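Local coordinates for protein amidase (Bacillus anthracis, PDB 5EWQ) that probably hydrolyses carboxylic amides to the acid and ammonia, as a serine hydrolase of the amidase signature family, at residues E90-N94 against K129-T133; S134-Y138 against Y183-K187. The contacts are given in a common frame with arbitrary orientation. Residue numbers count along the deposited sequence, not the author numbering.

Contact 1 of 2, residues E90-N94 against K129-T133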
ATOM      1  N   GLU A  90      -7.245   7.034  11.208  1.00 35.99           N
ATOM      2  CA  GLU A  90      -7.961   8.300  11.158  1.00 34.05           C
ATOM      3  C   GLU A  90      -9.178   8.239  10.241  1.00 34.44           C
ATOM      4  O   GLU A  90      -9.203   7.480   9.273  1.00 34.12           O
ATOM      5  CB  GLU A  90      -7.024   9.417  10.697  1.00 38.70           C
ATOM      6  CG  GLU A  90      -7.234  10.732  11.421  1.00 61.45           C
ATOM      7  CD  GLU A  90      -6.742  10.686  12.855  1.00 55.13           C
ATOM      8  OE1 GLU A  90      -7.357  11.350  13.718  1.00 68.70           O
ATOM      9  OE2 GLU A  90      -5.739   9.988  13.118  1.00 34.80           O
ATOM     10  N   ILE A  91     -10.185   9.044  10.560  1.00 42.81           N
ATOM     11  CA  ILE A  91     -11.378   9.166   9.730  1.00 52.63           C
ATOM     12  C   ILE A  91     -11.676  10.634   9.459  1.00 51.74           C
ATOM     13  O   ILE A  91     -11.729  11.441  10.384  1.00 61.22           O
ATOM     14  CB  ILE A  91     -12.607   8.508  10.390  1.00 54.75           C
ATOM     15  CG1 ILE A  91     -12.476   6.985  10.364  1.00 50.99           C
ATOM     16  CG2 ILE A  91     -13.888   8.928   9.684  1.00 44.62           C
ATOM     17  CD1 ILE A  91     -12.510   6.393   8.973  1.00 46.97           C
ATOM     18  N   ASN A  92     -11.856  10.976   8.187  1.00 51.44           N
ATOM     19  CA  ASN A  92     -12.219  12.332   7.799  1.00 54.14           C
ATOM     20  C   ASN A  92     -13.585  12.708   8.367  1.00 66.92           C
ATOM     21  O   ASN A  92     -14.592  12.090   8.024  1.00 79.55           O
ATOM     22  CB  ASN A  92     -12.220  12.467   6.273  1.00 54.75           C
ATOM     23  CG  ASN A  92     -12.262  13.914   5.806  1.00 61.39           C
ATOM     24  OD1 ASN A  92     -12.712  14.806   6.525  1.00 57.87           O
ATOM     25  ND2 ASN A  92     -11.793  14.151   4.586  1.00 57.40           N
ATOM     26  N   PRO A  93     -13.621  13.720   9.246  1.00 68.47           N
ATOM     27  CA  PRO A  93     -14.892  14.194   9.806  1.00 71.21           C
ATOM     28  C   PRO A  93     -15.744  14.901   8.757  1.00 56.52           C
ATOM     29  O   PRO A  93     -16.953  15.040   8.935  1.00 70.37           O
ATOM     30  CB  PRO A  93     -14.450  15.166  10.902  1.00 60.72           C
ATOM     31  CG  PRO A  93     -13.112  15.642  10.459  1.00 51.19           C
ATOM     32  CD  PRO A  93     -12.471  14.467   9.782  1.00 48.39           C
ATOM     33  N   ASN A  94     -15.108  15.339   7.676  1.00 56.20           N
ATOM     34  CA  ASN A  94     -15.807  16.008   6.588  1.00 59.35           C
ATOM     35  C   ASN A  94     -16.053  15.072   5.410  1.00 60.79           C
ATOM     36  O   ASN A  94     -16.346  15.523   4.304  1.00 68.97           O
ATOM     37  CB  ASN A  94     -15.017  17.232   6.118  1.00 60.89           C
ATOM     38  CG  ASN A  94     -14.750  18.219   7.237  1.00 63.28           C
ATOM     39  OD1 ASN A  94     -15.557  18.373   8.152  1.00 62.93           O
ATOM     40  ND2 ASN A  94     -13.608  18.895   7.168  1.00 58.82           N
ATOM     41  N   LYS A 129      -5.206  20.259   7.464  1.00 59.25           N
ATOM     42  CA  LYS A 129      -6.220  20.771   8.390  1.00 59.95           C
ATOM     43  C   LYS A 129      -7.231  19.740   8.901  1.00 62.23           C
ATOM     44  O   LYS A 129      -8.052  20.056   9.761  1.00 63.93           O
ATOM     45  CB  LYS A 129      -6.980  21.930   7.735  1.00 51.36           C
ATOM     46  N   VAL A 130      -7.171  18.514   8.391  1.00 63.39           N
ATOM     47  CA  VAL A 130      -8.195  17.525   8.709  1.00 64.15           C
ATOM     48  C   VAL A 130      -7.654  16.327   9.488  1.00 57.55           C
ATOM     49  O   VAL A 130      -8.014  16.119  10.647  1.00 70.23           O
ATOM     50  CB  VAL A 130      -8.884  17.014   7.430  1.00 68.14           C
ATOM     51  CG1 VAL A 130      -9.912  15.954   7.770  1.00 68.64           C
ATOM     52  CG2 VAL A 130      -9.538  18.166   6.685  1.00 73.70           C
HETATM   53  N   MSE A 131      -6.795  15.539   8.850  1.00 39.83           N
HETATM   54  CA  MSE A 131      -6.309  14.303   9.457  1.00 55.20           C
HETATM   55  C   MSE A 131      -4.815  14.346   9.764  1.00 63.89           C
HETATM   56  O   MSE A 131      -4.006  14.686   8.900  1.00 77.33           O
HETATM   57  CB  MSE A 131      -6.618  13.115   8.549  1.00 56.16           C
HETATM   58  CG  MSE A 131      -8.097  12.799   8.426  1.00 53.12           C
HETATM   59 SE   MSE A 131      -8.517  11.900   6.750  0.86 59.17          SE
HETATM   60  CE  MSE A 131      -8.093  13.359   5.523  1.00 40.81           C
ATOM     61  N   PRO A 132      -4.450  13.996  11.007  1.00 45.57           N
ATOM     62  CA  PRO A 132      -3.059  13.941  11.466  1.00 42.62           C
ATOM     63  C   PRO A 132      -2.199  12.954  10.683  1.00 33.68           C
ATOM     64  O   PRO A 132      -2.673  11.886  10.298  1.00 28.85           O
ATOM     65  CB  PRO A 132      -3.190  13.492  12.925  1.00 30.20           C
ATOM     66  CG  PRO A 132      -4.547  13.931  13.330  1.00 32.66           C
ATOM     67  CD  PRO A 132      -5.399  13.767  12.110  1.00 39.85           C
ATOM     68  N   THR A 133      -0.944  13.323  10.451  1.00 33.84           N
ATOM     69  CA  THR A 133       0.019  12.441   9.808  1.00 25.79           C
ATOM     70  C   THR A 133       1.056  12.028  10.840  1.00 30.86           C
ATOM     71  O   THR A 133       1.781  12.869  11.368  1.00 43.21           O
ATOM     72  CB  THR A 133       0.707  13.120   8.613  1.00 31.66           C
ATOM     73  OG1 THR A 133      -0.284  13.723   7.773  1.00 28.84           O
ATOM     74  CG2 THR A 133       1.505  12.106   7.808  1.00 25.60           C
TER

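Contact 2 of 2, residues S134-Y138 against Y183-K187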
ATOM      1  N   SER A 134       1.127  10.735  11.132  1.00 28.42           N
ATOM      2  CA  SER A 134       1.904  10.281  12.277  1.00 27.86           C
ATOM      3  C   SER A 134       2.882   9.159  11.958  1.00 18.68           C
ATOM      4  O   SER A 134       3.754   8.851  12.770  1.00 26.71           O
ATOM      5  CB  SER A 134       0.957   9.824  13.386  1.00 44.97           C
ATOM      6  OG  SER A 134      -0.072  10.775  13.594  1.00 35.85           O
ATOM      7  N   ALA A 135       2.723   8.549  10.787  1.00 23.58           N
ATOM      8  CA  ALA A 135       3.504   7.374  10.399  1.00 21.27           C
ATOM      9  C   ALA A 135       3.377   6.256  11.435  1.00 20.93           C
ATOM     10  O   ALA A 135       4.291   5.449  11.606  1.00 48.10           O
ATOM     11  CB  ALA A 135       4.969   7.746  10.194  1.00 18.05           C
ATOM     12  N   GLY A 136       2.238   6.220  12.121  1.00 18.70           N
ATOM     13  CA  GLY A 136       1.962   5.195  13.112  1.00 24.94           C
ATOM     14  C   GLY A 136       2.575   5.450  14.477  1.00 33.76           C
ATOM     15  O   GLY A 136       2.541   4.578  15.346  1.00 35.26           O
ATOM     16  N   THR A 137       3.129   6.641  14.679  1.00 32.91           N
ATOM     17  CA  THR A 137       3.806   6.953  15.936  1.00 14.82           C
ATOM     18  C   THR A 137       2.883   7.628  16.946  1.00 16.24           C
ATOM     19  O   THR A 137       1.897   8.266  16.578  1.00 31.98           O
ATOM     20  CB  THR A 137       5.029   7.860  15.705  1.00 15.01           C
ATOM     21  OG1 THR A 137       4.596   9.170  15.321  1.00 23.00           O
ATOM     22  CG2 THR A 137       5.913   7.282  14.618  1.00 26.22           C
ATOM     23  N   TYR A 138       3.219   7.483  18.224  1.00 15.88           N
ATOM     24  CA  TYR A 138       2.463   8.113  19.299  1.00 26.11           C
ATOM     25  C   TYR A 138       2.818   9.595  19.419  1.00 36.97           C
ATOM     26  O   TYR A 138       1.985  10.416  19.797  1.00 35.33           O
ATOM     27  CB  TYR A 138       2.725   7.395  20.628  1.00 16.70           C
ATOM     28  CG  TYR A 138       1.917   7.924  21.794  1.00 19.22           C
ATOM     29  CD1 TYR A 138       0.679   7.379  22.109  1.00 30.22           C
ATOM     30  CD2 TYR A 138       2.395   8.963  22.584  1.00 30.60           C
ATOM     31  CE1 TYR A 138      -0.063   7.857  23.174  1.00 33.42           C
ATOM     32  CE2 TYR A 138       1.658   9.449  23.649  1.00 28.26           C
ATOM     33  CZ  TYR A 138       0.431   8.891  23.940  1.00 32.55           C
ATOM     34  OH  TYR A 138      -0.304   9.370  25.001  1.00 37.18           O
ATOM     35  N   TYR A 183       1.697  -3.419  13.693  1.00 17.56           N
ATOM     36  CA  TYR A 183       1.590  -2.733  14.976  1.00 20.95           C
ATOM     37  C   TYR A 183       2.068  -1.287  14.890  1.00 19.32           C
ATOM     38  O   TYR A 183       3.062  -0.985  14.229  1.00 25.50           O
ATOM     39  CB  TYR A 183       2.381  -3.472  16.059  1.00 25.88           C
ATOM     40  CG  TYR A 183       2.373  -2.753  17.390  1.00 22.01           C
ATOM     41  CD1 TYR A 183       1.299  -2.880  18.263  1.00 27.16           C
ATOM     42  CD2 TYR A 183       3.433  -1.938  17.769  1.00 23.52           C
ATOM     43  CE1 TYR A 183       1.284  -2.218  19.479  1.00 24.07           C
ATOM     44  CE2 TYR A 183       3.425  -1.272  18.982  1.00 28.50           C
ATOM     45  CZ  TYR A 183       2.349  -1.417  19.833  1.00 26.07           C
ATOM     46  OH  TYR A 183       2.338  -0.758  21.042  1.00 38.79           O
ATOM     47  N   SER A 184       1.350  -0.400  15.570  1.00 19.67           N
ATOM     48  CA  SER A 184       1.741   1.000  15.670  1.00 23.78           C
ATOM     49  C   SER A 184       1.409   1.525  17.060  1.00 30.95           C
ATOM     50  O   SER A 184       0.379   1.170  17.632  1.00 36.51           O
ATOM     51  CB  SER A 184       1.037   1.844  14.609  1.00 18.07           C
ATOM     52  OG  SER A 184      -0.331   2.020  14.928  1.00 24.31           O
ATOM     53  N   GLY A 185       2.279   2.371  17.599  1.00 35.85           N
ATOM     54  CA  GLY A 185       2.060   2.947  18.914  1.00 17.16           C
ATOM     55  C   GLY A 185       0.913   3.939  18.925  1.00 27.07           C
ATOM     56  O   GLY A 185       0.434   4.337  19.985  1.00 47.21           O
ATOM     57  N   LYS A 186       0.468   4.332  17.737  1.00 18.10           N
ATOM     58  CA  LYS A 186      -0.601   5.313  17.595  1.00 18.30           C
ATOM     59  C   LYS A 186      -1.986   4.692  17.753  1.00 38.96           C
ATOM     60  O   LYS A 186      -2.813   5.187  18.518  1.00 47.87           O
ATOM     61  CB  LYS A 186      -0.500   6.007  16.237  1.00 26.23           C
ATOM     62  CG  LYS A 186      -1.603   7.013  15.966  1.00 28.15           C
ATOM     63  CD  LYS A 186      -1.523   7.534  14.544  1.00 35.61           C
ATOM     64  CE  LYS A 186      -2.587   8.585  14.273  1.00 30.01           C
ATOM     65  NZ  LYS A 186      -2.522   9.081  12.871  1.00 22.17           N
ATOM     66  N   LYS A 187      -2.234   3.606  17.026  1.00 37.45           N
ATOM     67  CA  LYS A 187      -3.559   2.997  17.007  1.00 39.21           C
ATOM     68  C   LYS A 187      -3.568   1.595  17.615  1.00 32.70           C
ATOM     69  O   LYS A 187      -4.545   1.192  18.247  1.00 50.48           O
ATOM     70  CB  LYS A 187      -4.096   2.942  15.576  1.00 18.81           C
ATOM     71  CG  LYS A 187      -5.583   2.659  15.492  1.00 33.23           C
ATOM     72  CD  LYS A 187      -6.381   3.732  16.216  1.00 38.27           C
ATOM     73  CE  LYS A 187      -7.861   3.394  16.250  1.00 34.85           C
ATOM     74  NZ  LYS A 187      -8.130   2.154  17.030  1.00 41.39           N
TER

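Contact 1 of 2, residues E90-N94 against K129-T133
Polar residues dominate one half of this interface, yet E90-N94 and K129-T133 meet without sharing a single hydrogen bond. What they exchange is van der Waals packing, for the carboxylate of E90 and the amide of N92 have their partners elsewhere or within their own segment. E90, on the edge strand 88-91, points its CA-to-CB bond toward the loop: its CG lies 3.7 Å from CG of M131, a selenomethionine in this crystal, and its carboxylate carbon CD sits 3.4 Å from the ring CD of P132. The carboxylate itself is held by a salt bridge to R21 of helix 20-28. M131 reaches across the end of the strand, its SE 3.8 Å from both N and CB of N92. Further along, V130 fits against the turn that leaves the strand, with its CG1 3.3 Å from OD1 of N92 and 3.6 Å from CD of P93, the one pair of apolar side chains to meet here. OD1 of N92 accepts the backbone N of N94 at 2.7 Å, closing an Asx turn just after the strand ends, with N94 at the N-cap position of helix 95-104. Strand 161-166 ties the two segments together indirectly: V162 packs on M131 and offers its carbonyl to ND2 of N92, while K165 pairs with E90 through the backbone and its ammonium takes the carbonyls of M131 and P132. E90 and N92 thus pack on V130, M131 and P132 while their polar ends bond to other groups, so the direct join between the segments rests on shape fit.

Contact 2 of 2, residues S134-Y138 against Y183-K187
Most of the polar side-chain groups at the centre of this buried contact have a partner. S134-T137 forms a type I' turn, with A135 and G136 at positive phi, and the carbonyl of S134 accepts twice, from T137 N at 3.0 Å and T137 OG1 at 2.7 Å; T137 OG1 in turn accepts L140 N. Across the segments, G136 O receives the backbone N of K186 at 3.2 Å. The fully extended side chain of K186 donates from NZ to S134 OG at 3.1 Å, although its stronger partner is the carboxylate of D123, in a salt bridge. The same carboxylate takes G136 N, and S134 OG also bonds to the carbonyl of L140. On the other side, G185 N donates to the carboxylate of E170, and S184 OG accepts K187 N at 3.2 Å and is bonded to N167. The arrangement is a type I' beta turn facing an ST motif, anchored through D123 directly after strand 118-122, whose end in this family probably carries the catalytic lysine.

In the fold
Contacts 1 and 2 follow in series along the chain, and residues 129-133 run straight into 134-138, so a single loop between strand 118-122 and helix 150-155 serves both. Their centres are 15 Å apart, on the same side of the chain's centre. Contact 1 holds residues 129-133 of this loop to strand 88-91, an outermost strand of the large mixed sheet; contact 2 holds the next part to the short strand 183-184 and the turn after it. K186 links them: its NZ lies 3.4 Å from E90 OE2, a long, weak ion pair, and its side chain touches T89. The loop is thus secured between sheet edge and a later segment of the amidase domain.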